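Local coordinates for protein alanine dehydrogenase/pyridine nucleotide transhydrogenase (Mycobacterium smegmatis str. MC2 155, PDB 3P2Y) that probably takes part in hydride transfer between NADH and NADP, a transhydrogenation coupled to proton pumping across the membrane, at residues K90-P94 with G110-P114; V129-A133 with V369-T375; V55-S59 with A77-W83; E33-R37 with N330-P336. One frame throughout, in Å; residues are numbered along the deposited sequence.

Three of the four contacts lie in or beside one parallel sheet of the N-terminal domain, strand order 78-79, 54-57, 24-27, 87-89, 107-110, 130-133. Contact 3 pairs its first two strands, contact 1 joins the loops that leave 87-89 and 107-110, and contact 2 adds the C-terminal tail to strand 130-133, its centre about 23 Å from that of contact 3. Contact 4 ties the loop after strand 24-27 to the turn leading into helix 336-354; its centre is about 14 Å from that of contact 1. Along the chain, contacts 3 and 1 nest inside the loop closed by contact 4, whereas contact 2 crosses it, because the chain returns from the second domain to finish on the first.

Contact 1: K90-P94 with G110-P114; sequences KVNPP and GFLAP
Phe-111 and Val-91 meet through backbone and side chain together. The amide N of Phe-111 donates to Val-91 O at 2.9 Å, with 148° at the hydrogen and the donor tilted 19° from the carbonyl plane. The Phe-111 side chain then runs past the same oxygen: CB is 3.3 Å from Val-91 O, CG lies a little farther from it, and CD2 closes again to 3.5 Å while also touching Val-91 CG1. The oxygen lies oblique to the ring. With CG beside its own backbone N (chi1 -72°), Phe-111 lies alongside Val-91 and points the same way; beyond the contact, its ring meets Tyr-343 and packs on helix 148-167. These loops leave the C-terminal ends of neighbouring strands 87-89 and 107-110 in the parallel sheet of the N-terminal alpha/beta domain, where the strands give way to loops leading into helices 96-99 and 118-126. The ring of Pro-93 lies against the Phe-111 carbonyl: its N is 3.1 Å from Phe-111 O but has no hydrogen to give. That oxygen instead accepts from a water at 3.0 Å, which also donates to Asn-92 O and so bridges the two loops. Asn-92 O takes a second bond from Lys-90 NZ, whose ammonium group is also paired with Glu-30. Apolar contacts complete the interface, Pro-93 CG resting on Ala-113 CB, and Pro-94 CD meeting Leu-112 CD2 at 3.6 Å as the side chains cross at about a right angle. Glu-135 accepts from the backbone N of both Leu-112 and Ala-113, one to each carboxylate oxygen.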
loop_
_atom_site.group_PDB
_atom_site.type_symbol
_atom_site.label_atom_id
_atom_site.label_comp_id
_atom_site.label_asym_id
_atom_site.label_seq_id
_atom_site.Cartn_x
_atom_site.Cartn_y
_atom_site.Cartn_z
ATOM N N LYS A 90 4.573 28.324 3.780
ATOM C CA LYS A 90 3.470 27.358 3.967
ATOM C C LYS A 90 3.426 26.442 2.767
ATOM O O LYS A 90 4.200 26.628 1.837
ATOM C CB LYS A 90 2.127 28.100 4.182
ATOM C CG LYS A 90 1.460 28.668 2.905
ATOM C CD LYS A 90 0.165 29.499 3.265
ATOM C CE LYS A 90 -0.856 28.688 4.122
ATOM N NZ LYS A 90 -1.156 27.269 3.602
ATOM N N VAL A 91 2.520 25.466 2.776
ATOM C CA VAL A 91 2.409 24.515 1.677
ATOM C C VAL A 91 1.351 24.988 0.673
ATOM O O VAL A 91 1.702 25.401 -0.434
ATOM C CB VAL A 91 2.064 23.083 2.190
ATOM C CG1 VAL A 91 2.035 22.050 0.985
ATOM C CG2 VAL A 91 3.074 22.630 3.233
ATOM N N ASN A 92 0.067 24.891 1.035
ATOM C CA ASN A 92 -1.019 25.218 0.091
ATOM C C ASN A 92 -1.323 26.710 -0.013
ATOM O O ASN A 92 -0.946 27.477 0.873
ATOM C CB ASN A 92 -2.305 24.474 0.485
ATOM C CG ASN A 92 -2.137 22.971 0.402
ATOM O OD1 ASN A 92 -2.469 22.214 1.337
ATOM N ND2 ASN A 92 -1.626 22.528 -0.715
ATOM N N PRO A 93 -1.977 27.135 -1.120
ATOM C CA PRO A 93 -2.307 28.570 -1.249
ATOM C C PRO A 93 -3.078 29.046 -0.021
ATOM O O PRO A 93 -3.919 28.289 0.501
ATOM C CB PRO A 93 -3.205 28.609 -2.488
ATOM C CG PRO A 93 -2.646 27.480 -3.379
ATOM C CD PRO A 93 -2.270 26.369 -2.356
ATOM N N PRO A 94 -2.840 30.295 0.414
ATOM C CA PRO A 94 -3.543 30.832 1.553
ATOM C C PRO A 94 -5.003 31.129 1.219
ATOM O O PRO A 94 -5.328 31.476 0.070
ATOM C CB PRO A 94 -2.802 32.150 1.844
ATOM C CG PRO A 94 -2.315 32.600 0.486
ATOM C CD PRO A 94 -1.915 31.283 -0.193
ATOM N N GLY A 110 5.205 29.754 -0.902
ATOM C CA GLY A 110 4.416 28.503 -0.848
ATOM C C GLY A 110 3.951 28.111 -2.241
ATOM O O GLY A 110 4.315 28.770 -3.213
ATOM N N PHE A 111 3.127 27.074 -2.346
ATOM C CA PHE A 111 2.430 26.835 -3.607
ATOM C C PHE A 111 1.328 27.875 -3.653
ATOM O O PHE A 111 0.517 27.945 -2.737
ATOM C CB PHE A 111 1.806 25.442 -3.684
ATOM C CG PHE A 111 2.806 24.329 -3.855
ATOM C CD1 PHE A 111 3.637 24.274 -4.970
ATOM C CD2 PHE A 111 2.893 23.303 -2.911
ATOM C CE1 PHE A 111 4.549 23.214 -5.145
ATOM C CE2 PHE A 111 3.797 22.263 -3.062
ATOM C CZ PHE A 111 4.653 22.211 -4.190
ATOM N N LEU A 112 1.340 28.716 -4.687
ATOM C CA LEU A 112 0.372 29.804 -4.792
ATOM C C LEU A 112 -0.539 29.717 -6.002
ATOM O O LEU A 112 -1.211 30.699 -6.320
ATOM C CB LEU A 112 1.070 31.191 -4.756
ATOM C CG LEU A 112 1.924 31.450 -3.515
ATOM C CD1 LEU A 112 2.706 32.789 -3.604
ATOM C CD2 LEU A 112 1.078 31.430 -2.249
ATOM N N ALA A 113 -0.544 28.580 -6.697
ATOM C CA ALA A 113 -1.471 28.317 -7.805
ATOM C C ALA A 113 -1.552 29.459 -8.843
ATOM O O ALA A 113 -2.651 29.942 -9.144
ATOM C CB ALA A 113 -2.877 27.983 -7.247
ATOM N N PRO A 114 -0.395 29.906 -9.373
ATOM C CA PRO A 114 -0.407 31.096 -10.242
ATOM C C PRO A 114 -1.308 30.924 -11.479
ATOM O O PRO A 114 -1.920 31.886 -11.931
ATOM C CB PRO A 114 1.079 31.282 -10.625
ATOM C CG PRO A 114 1.710 29.948 -10.396
ATOM C CD PRO A 114 0.970 29.380 -9.199
HETATM O O HOH W 1 1.200 29.226 -0.060
#

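Contact 2: V129-A133 with V369-T375; sequences VTAFA and VAASCIT
Ala-131 and Ala-133 on strand 130-133 take up the chain just after helix 367-372, forming a single beta bridge between Phe-132 and Cys-373 at the outermost strand of the parallel sheet. Ile-374 N donates to Ala-131 O at 2.9 Å, almost in line with the C=O bond, and Ala-133 N donates to Ser-372 O over the same distance. A third bond substitutes a side chain for backbone: Ala-131 N donates to Thr-375 OG1 with 164° at the hydrogen. The hydroxyl sits between Thr-375's own backbone N and carbonyl carbon (chi1 46°), while CG2 of Thr-375 turns to Val-129 O and Ala-131 CB. Val-369 O lies at the edge of the Phe-132 ring, in its plane, 3.5 Å from Phe-132 CE1. Cys-373 CB packs on Phe-132 CE1 at 3.6 Å, and Ile-374 CG2 on Ala-133 CB at 3.7 Å. Cys-373 SG stands 4.7 Å from the centroid of the Phe-132 ring and 25° off its normal, a distant sulfur-aromatic contact above the face. In the next shell, Leu-350 and Leu-354 of helix 336-354 pack on Phe-132, and Leu-124 of helix 118-126 touches both Ala-131 and Thr-375. Ser-372 OG is held by Ile-368 O within its own helix. A water links the two threonines, 2.7 Å from Thr-375 OG1 and only weakly bonded to Thr-130 OG1.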
loop_
_atom_site.group_PDB
_atom_site.type_symbol
_atom_site.label_atom_id
_atom_site.label_comp_id
_atom_site.label_asym_id
_atom_site.label_seq_id
_atom_site.Cartn_x
_atom_site.Cartn_y
_atom_site.Cartn_z
ATOM N N VAL A 129 2.115 42.260 0.340
ATOM C CA VAL A 129 2.928 41.076 0.604
ATOM C C VAL A 129 3.680 40.760 -0.679
ATOM O O VAL A 129 3.085 40.816 -1.774
ATOM C CB VAL A 129 2.023 39.871 1.022
ATOM C CG1 VAL A 129 2.846 38.577 1.137
ATOM C CG2 VAL A 129 1.313 40.187 2.344
ATOM N N THR A 130 4.974 40.458 -0.545
ATOM C CA THR A 130 5.800 40.051 -1.685
ATOM C C THR A 130 5.785 38.542 -1.645
ATOM O O THR A 130 6.280 37.965 -0.683
ATOM C CB THR A 130 7.244 40.573 -1.532
ATOM O OG1 THR A 130 7.215 42.019 -1.537
ATOM C CG2 THR A 130 8.113 40.099 -2.667
ATOM N N ALA A 131 5.235 37.920 -2.687
ATOM C CA ALA A 131 4.897 36.485 -2.618
ATOM C C ALA A 131 5.570 35.704 -3.722
ATOM O O ALA A 131 5.582 36.136 -4.881
ATOM C CB ALA A 131 3.393 36.296 -2.716
ATOM N N PHE A 132 6.093 34.527 -3.367
ATOM C CA PHE A 132 6.854 33.713 -4.314
ATOM C C PHE A 132 6.152 32.386 -4.436
ATOM O O PHE A 132 5.952 31.725 -3.433
ATOM C CB PHE A 132 8.292 33.512 -3.832
ATOM C CG PHE A 132 9.066 34.811 -3.708
ATOM C CD1 PHE A 132 9.794 35.291 -4.794
ATOM C CD2 PHE A 132 9.010 35.569 -2.537
ATOM C CE1 PHE A 132 10.504 36.506 -4.702
ATOM C CE2 PHE A 132 9.691 36.802 -2.436
ATOM C CZ PHE A 132 10.448 37.252 -3.527
ATOM N N ALA A 133 5.755 32.029 -5.654
ATOM C CA ALA A 133 5.057 30.749 -5.937
ATOM C C ALA A 133 6.085 29.654 -6.234
ATOM O O ALA A 133 6.902 29.768 -7.179
ATOM C CB ALA A 133 4.122 30.909 -7.149
ATOM N N VAL A 369 14.362 34.714 -8.426
ATOM C CA VAL A 369 13.578 35.628 -7.619
ATOM C C VAL A 369 12.529 36.348 -8.484
ATOM O O VAL A 369 11.347 36.405 -8.135
ATOM C CB VAL A 369 14.530 36.641 -6.889
ATOM C CG1 VAL A 369 13.720 37.715 -6.117
ATOM C CG2 VAL A 369 15.526 35.881 -5.966
ATOM N N ALA A 370 12.960 36.887 -9.627
ATOM C CA ALA A 370 12.046 37.578 -10.527
ATOM C C ALA A 370 10.965 36.646 -11.115
ATOM O O ALA A 370 9.788 37.032 -11.172
ATOM C CB ALA A 370 12.832 38.273 -11.648
ATOM N N ALA A 371 11.362 35.443 -11.529
ATOM C CA ALA A 371 10.427 34.498 -12.166
ATOM C C ALA A 371 9.394 33.941 -11.188
ATOM O O ALA A 371 8.240 33.709 -11.565
ATOM C CB ALA A 371 11.173 33.349 -12.847
ATOM N N SER A 372 9.807 33.708 -9.940
ATOM C CA SER A 372 8.881 33.105 -8.964
ATOM C C SER A 372 7.981 34.113 -8.230
ATOM O O SER A 372 6.988 33.713 -7.624
ATOM C CB SER A 372 9.618 32.221 -7.953
ATOM O OG SER A 372 10.517 32.976 -7.149
ATOM N N CYS A 373 8.328 35.401 -8.264
ATOM C CA CYS A 373 7.541 36.410 -7.536
ATOM C C CYS A 373 6.287 36.701 -8.341
ATOM O O CYS A 373 6.391 37.081 -9.518
ATOM C CB CYS A 373 8.349 37.696 -7.371
ATOM S SG CYS A 373 7.456 38.938 -6.429
ATOM N N ILE A 374 5.122 36.532 -7.735
ATOM C CA ILE A 374 3.870 36.722 -8.456
ATOM C C ILE A 374 3.247 38.094 -8.213
ATOM O O ILE A 374 2.219 38.427 -8.813
ATOM C CB ILE A 374 2.831 35.606 -8.147
ATOM C CG1 ILE A 374 2.415 35.607 -6.661
ATOM C CG2 ILE A 374 3.399 34.256 -8.622
ATOM C CD1 ILE A 374 1.179 34.690 -6.351
ATOM N N THR A 375 3.871 38.883 -7.353
ATOM C CA THR A 375 3.245 40.147 -6.919
ATOM C C THR A 375 3.923 41.362 -7.539
ATOM O O THR A 375 3.487 42.493 -7.311
ATOM C CB THR A 375 3.296 40.309 -5.390
ATOM O OG1 THR A 375 4.608 39.972 -4.935
ATOM C CG2 THR A 375 2.282 39.389 -4.710
HETATM O O HOH W 2 5.923 42.349 -4.635
#

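Contact 3: V55-S59 with A77-W83; sequences VVVES and ATIGDPW
Val-56 places CG2 opposite its backbone N and CG1 between that N and the carbonyl carbon (chi1 55°), which sends CG2 against the Gly-80 backbone, 3.6 Å from Gly-80 C, and sets CG1 near Asp-81 O and Pro-82 CA. Glu-58 CB lies 3.8 Å from Pro-82 CG; with CG anti to the backbone N (chi1 -174°), the extended chain carries the carboxylate past the proline, OE1 also lying near Pro-82 CG. Pro-82 CG also covers one face of the Trp-83 ring, offset toward the rim. A water donates to Glu-58 OE2 at 2.7 Å and accepts from Trp-83 NE1 in the ring plane; Glu-58 OE1 is bonded to Arg-29 N. Asp-81 OD1 accepts from Trp-83 N, which stands above the carboxylate plane, an Asx turn just after the strand.

The backbones pair in parallel register, Val-56 with Thr-78 and Val-57 with Ile-79. Thr-78 N donates to Val-55 O at 2.9 Å in the carbonyl plane, Val-57 N donates to Thr-78 O, and Gly-80 N reaches Val-57 O from 42° out of its plane. Ala-77 CB and Ile-79 CD1 both touch Val-57, the former 3.7 Å from Val-57 CG2.

This is the pairing of a beta-alpha-beta unit: helix 69-74 connects the two strands and presents Tyr-72 to both Val-57 and Ile-79, helix 42-50 lies against Val-55 and Ala-77, and strand 24-27 continues the sheet beyond 54-57.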
loop_
_atom_site.group_PDB
_atom_site.type_symbol
_atom_site.label_atom_id
_atom_site.label_comp_id
_atom_site.label_asym_id
_atom_site.label_seq_id
_atom_site.Cartn_x
_atom_site.Cartn_y
_atom_site.Cartn_z
ATOM N N VAL A 55 12.184 31.390 14.580
ATOM C CA VAL A 55 11.148 30.627 13.876
ATOM C C VAL A 55 9.993 30.522 14.863
ATOM O O VAL A 55 10.209 30.165 16.040
ATOM C CB VAL A 55 11.632 29.222 13.470
ATOM C CG1 VAL A 55 10.544 28.488 12.660
ATOM C CG2 VAL A 55 12.918 29.328 12.608
ATOM N N VAL A 56 8.801 30.861 14.382
ATOM C CA VAL A 56 7.557 30.657 15.132
ATOM C C VAL A 56 6.707 29.641 14.383
ATOM O O VAL A 56 6.436 29.806 13.186
ATOM C CB VAL A 56 6.794 31.974 15.417
ATOM C CG1 VAL A 56 6.506 32.756 14.128
ATOM C CG2 VAL A 56 5.495 31.679 16.191
ATOM N N VAL A 57 6.294 28.599 15.088
ATOM C CA VAL A 57 5.505 27.508 14.484
ATOM C C VAL A 57 4.149 27.491 15.159
ATOM O O VAL A 57 4.060 27.557 16.385
ATOM C CB VAL A 57 6.199 26.154 14.667
ATOM C CG1 VAL A 57 5.410 25.023 13.987
ATOM C CG2 VAL A 57 7.640 26.232 14.065
ATOM N N GLU A 58 3.087 27.437 14.360
ATOM C CA GLU A 58 1.738 27.390 14.946
ATOM C C GLU A 58 1.595 26.068 15.695
ATOM O O GLU A 58 2.115 25.032 15.259
ATOM C CB GLU A 58 0.686 27.468 13.839
ATOM C CG GLU A 58 -0.754 27.574 14.376
ATOM C CD GLU A 58 -1.771 27.923 13.316
ATOM O OE1 GLU A 58 -1.448 27.896 12.114
ATOM O OE2 GLU A 58 -2.913 28.269 13.706
ATOM N N SER A 59 0.909 26.107 16.837
ATOM C CA SER A 59 0.644 24.849 17.545
ATOM C C SER A 59 -0.022 23.809 16.633
ATOM O O SER A 59 -0.942 24.122 15.856
ATOM C CB SER A 59 -0.198 25.096 18.807
ATOM O OG SER A 59 -0.325 23.862 19.549
ATOM N N ALA A 77 12.427 26.593 17.805
ATOM C CA ALA A 77 11.257 27.423 17.507
ATOM C C ALA A 77 10.506 27.822 18.763
ATOM O O ALA A 77 10.617 27.175 19.820
ATOM C CB ALA A 77 10.277 26.680 16.570
ATOM N N THR A 78 9.729 28.881 18.633
ATOM C CA THR A 78 8.692 29.191 19.621
ATOM C C THR A 78 7.342 28.813 19.025
ATOM O O THR A 78 7.163 28.853 17.806
ATOM C CB THR A 78 8.688 30.670 20.003
ATOM O OG1 THR A 78 8.285 31.448 18.876
ATOM C CG2 THR A 78 10.075 31.102 20.438
ATOM N N ILE A 79 6.403 28.406 19.876
ATOM C CA ILE A 79 5.065 28.032 19.387
ATOM C C ILE A 79 4.157 29.250 19.525
ATOM O O ILE A 79 4.046 29.835 20.617
ATOM C CB ILE A 79 4.484 26.826 20.182
ATOM C CG1 ILE A 79 5.431 25.608 20.130
ATOM C CG2 ILE A 79 3.059 26.494 19.687
ATOM C CD1 ILE A 79 5.745 25.025 18.695
ATOM N N GLY A 80 3.500 29.659 18.451
ATOM C CA GLY A 80 2.711 30.889 18.526
ATOM C C GLY A 80 2.095 31.251 17.196
ATOM O O GLY A 80 1.987 30.409 16.314
ATOM N N ASP A 81 1.689 32.514 17.051
ATOM C CA ASP A 81 0.991 32.949 15.837
ATOM C C ASP A 81 2.007 33.129 14.693
ATOM O O ASP A 81 2.913 33.952 14.786
ATOM C CB ASP A 81 0.240 34.257 16.158
ATOM C CG ASP A 81 -0.594 34.777 15.001
ATOM O OD1 ASP A 81 -0.671 34.147 13.935
ATOM O OD2 ASP A 81 -1.178 35.867 15.185
ATOM N N PRO A 82 1.851 32.351 13.604
ATOM C CA PRO A 82 2.836 32.411 12.551
ATOM C C PRO A 82 2.568 33.535 11.551
ATOM O O PRO A 82 3.501 33.935 10.844
ATOM C CB PRO A 82 2.677 31.039 11.874
ATOM C CG PRO A 82 1.206 30.777 11.946
ATOM C CD PRO A 82 0.822 31.324 13.339
ATOM N N TRP A 83 1.335 34.056 11.496
ATOM C CA TRP A 83 0.920 34.916 10.377
ATOM C C TRP A 83 1.590 36.281 10.286
ATOM O O TRP A 83 1.811 36.763 9.164
ATOM C CB TRP A 83 -0.612 35.059 10.320
ATOM C CG TRP A 83 -1.261 33.720 10.145
ATOM C CD1 TRP A 83 -1.949 33.007 11.096
ATOM C CD2 TRP A 83 -1.277 32.937 8.965
ATOM N NE1 TRP A 83 -2.380 31.815 10.571
ATOM C CE2 TRP A 83 -1.990 31.745 9.265
ATOM C CE3 TRP A 83 -0.757 33.117 7.674
ATOM C CZ2 TRP A 83 -2.193 30.732 8.321
ATOM C CZ3 TRP A 83 -0.971 32.114 6.723
ATOM C CH2 TRP A 83 -1.673 30.934 7.059
HETATM O O HOH W 3 -4.163 30.257 12.475
HETATM O O HOH W 4 -0.214 28.516 18.019
#

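Contact 4: E33-R37 with N330-P336; sequences EGERR and NLPATMP
An Asx motif at the approach to helix 336-354 presents Asn-330 to the loop after strand 24-27 in this interdomain contact: Asn-330 OD1 accepts from Ala-333 N, three residues on and above the amide carbonyl plane, while Asn-330 ND2 donates to Glu-35 OE1 at 3.0 Å. The amide and carboxylate planes are 69° apart, and ND2 meets OE1 from above the carboxylate plane. Arg-37 NH2 reaches the same oxygen from the opposite face, at 2.9 Å. Its NE donates to Glu-35 OE2 at 2.8 Å, almost straight at 175°. NE and NH2 thus take one oxygen each, a side-on two-nitrogen salt bridge. Arg-37 N adds a bond to the anti lone pair of OE2. A bend in the glutamate at chi2 (57°) folds its carboxylate back to these donors. Pro-332 CB covers one face of the Arg-37 guanidinium, 3.5 Å from NH1, whose bond goes to Gln-152 OE1. Ala-333 CB lies 3.5 Å from Glu-35 OE2. At the other end, Pro-336 CG sits over one face of the Arg-36 guanidinium, 3.6 Å from NH2, while NE of Arg-36 bonds Gly-64 O; Thr-169 of the second subunit packs on both Arg-36 and Pro-336. Arg-37 supplies three of the four firm bonds to Glu-35, so the carboxylate is set by its own loop and offered to Asn-330; the arginine probably favours the charged form of Glu-35.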
loop_
_atom_site.group_PDB
_atom_site.type_symbol
_atom_site.label_atom_id
_atom_site.label_comp_id
_atom_site.label_asym_id
_atom_site.label_seq_id
_atom_site.Cartn_x
_atom_site.Cartn_y
_atom_site.Cartn_z
ATOM N N GLU A 33 -8.537 20.526 3.800
ATOM C CA GLU A 33 -9.021 19.194 4.161
ATOM C C GLU A 33 -8.057 18.122 3.612
ATOM O O GLU A 33 -7.678 18.170 2.421
ATOM C CB GLU A 33 -10.443 18.934 3.621
ATOM N N GLY A 34 -7.662 17.197 4.489
ATOM C CA GLY A 34 -6.852 16.042 4.104
ATOM C C GLY A 34 -5.364 16.340 4.109
ATOM O O GLY A 34 -4.543 15.424 3.941
ATOM N N GLU A 35 -4.989 17.614 4.266
ATOM C CA GLU A 35 -3.569 17.968 4.168
ATOM C C GLU A 35 -2.868 17.522 5.445
ATOM O O GLU A 35 -3.388 17.759 6.554
ATOM C CB GLU A 35 -3.370 19.474 3.983
ATOM C CG GLU A 35 -1.873 19.848 3.792
ATOM C CD GLU A 35 -1.258 19.099 2.603
ATOM O OE1 GLU A 35 -1.603 19.435 1.457
ATOM O OE2 GLU A 35 -0.464 18.155 2.787
ATOM N N ARG A 36 -1.711 16.875 5.304
ATOM C CA ARG A 36 -0.904 16.481 6.460
ATOM C C ARG A 36 0.516 17.053 6.435
ATOM O O ARG A 36 1.237 16.889 7.414
ATOM C CB ARG A 36 -0.796 14.945 6.563
ATOM C CG ARG A 36 -2.165 14.294 6.831
ATOM C CD ARG A 36 -2.070 12.751 6.770
ATOM N NE ARG A 36 -1.135 12.232 7.781
ATOM C CZ ARG A 36 -0.570 11.021 7.760
ATOM N NH1 ARG A 36 -0.825 10.159 6.778
ATOM N NH2 ARG A 36 0.255 10.678 8.741
ATOM N N ARG A 37 0.918 17.692 5.340
ATOM C CA ARG A 37 2.260 18.252 5.257
ATOM C C ARG A 37 2.324 19.539 6.085
ATOM O O ARG A 37 1.280 20.140 6.443
ATOM C CB ARG A 37 2.665 18.548 3.794
ATOM C CG ARG A 37 2.812 17.259 2.936
ATOM C CD ARG A 37 2.943 17.584 1.445
ATOM N NE ARG A 37 1.703 18.162 0.944
ATOM C CZ ARG A 37 1.557 18.686 -0.266
ATOM N NH1 ARG A 37 2.598 18.712 -1.111
ATOM N NH2 ARG A 37 0.380 19.211 -0.632
ATOM N N ASN A 330 -4.176 13.746 -3.243
ATOM C CA ASN A 330 -3.042 14.356 -2.539
ATOM C C ASN A 330 -2.121 13.286 -2.018
ATOM O O ASN A 330 -2.098 12.993 -0.816
ATOM C CB ASN A 330 -3.555 15.291 -1.419
ATOM C CG ASN A 330 -2.446 16.173 -0.813
ATOM O OD1 ASN A 330 -1.247 16.025 -1.132
ATOM N ND2 ASN A 330 -2.854 17.091 0.092
ATOM N N LEU A 331 -1.402 12.628 -2.936
ATOM C CA LEU A 331 -0.494 11.572 -2.489
ATOM C C LEU A 331 0.668 12.052 -1.576
ATOM O O LEU A 331 1.054 11.321 -0.661
ATOM C CB LEU A 331 0.022 10.749 -3.677
ATOM C CG LEU A 331 -1.072 9.859 -4.282
ATOM C CD1 LEU A 331 -0.492 9.191 -5.551
ATOM C CD2 LEU A 331 -1.542 8.748 -3.301
ATOM N N PRO A 332 1.210 13.277 -1.800
ATOM C CA PRO A 332 2.234 13.788 -0.882
ATOM C C PRO A 332 1.791 13.806 0.584
ATOM O O PRO A 332 2.588 13.459 1.476
ATOM C CB PRO A 332 2.481 15.226 -1.413
ATOM C CG PRO A 332 2.349 15.025 -2.912
ATOM C CD PRO A 332 1.030 14.188 -2.950
ATOM N N ALA A 333 0.520 14.160 0.823
ATOM C CA ALA A 333 -0.023 14.186 2.183
ATOM C C ALA A 333 -0.056 12.780 2.817
ATOM O O ALA A 333 -0.041 12.649 4.033
ATOM C CB ALA A 333 -1.422 14.813 2.194
ATOM N N THR A 334 -0.050 11.731 1.992
ATOM C CA THR A 334 -0.063 10.362 2.530
ATOM C C THR A 334 1.302 9.868 3.026
ATOM O O THR A 334 1.399 8.779 3.580
ATOM C CB THR A 334 -0.629 9.319 1.555
ATOM O OG1 THR A 334 0.321 9.058 0.500
ATOM C CG2 THR A 334 -1.975 9.782 0.968
ATOM N N MET A 335 2.335 10.667 2.823
ATOM C CA MET A 335 3.679 10.284 3.286
ATOM C C MET A 335 4.324 11.577 3.775
ATOM O O MET A 335 5.313 12.089 3.221
ATOM C CB MET A 335 4.476 9.588 2.152
ATOM C CG MET A 335 5.695 8.770 2.710
ATOM S SD MET A 335 6.688 8.173 1.321
ATOM C CE MET A 335 7.672 9.622 1.014
ATOM N N PRO A 336 3.741 12.140 4.841
ATOM C CA PRO A 336 3.953 13.572 5.069
ATOM C C PRO A 336 5.286 13.982 5.707
ATOM O O PRO A 336 5.656 15.147 5.616
ATOM C CB PRO A 336 2.767 13.944 5.988
ATOM C CG PRO A 336 2.554 12.701 6.810
ATOM C CD PRO A 336 2.710 11.572 5.742
HETATM O O HOH W 5 -5.773 17.045 0.761
HETATM O O HOH W 6 1.377 8.379 6.395
#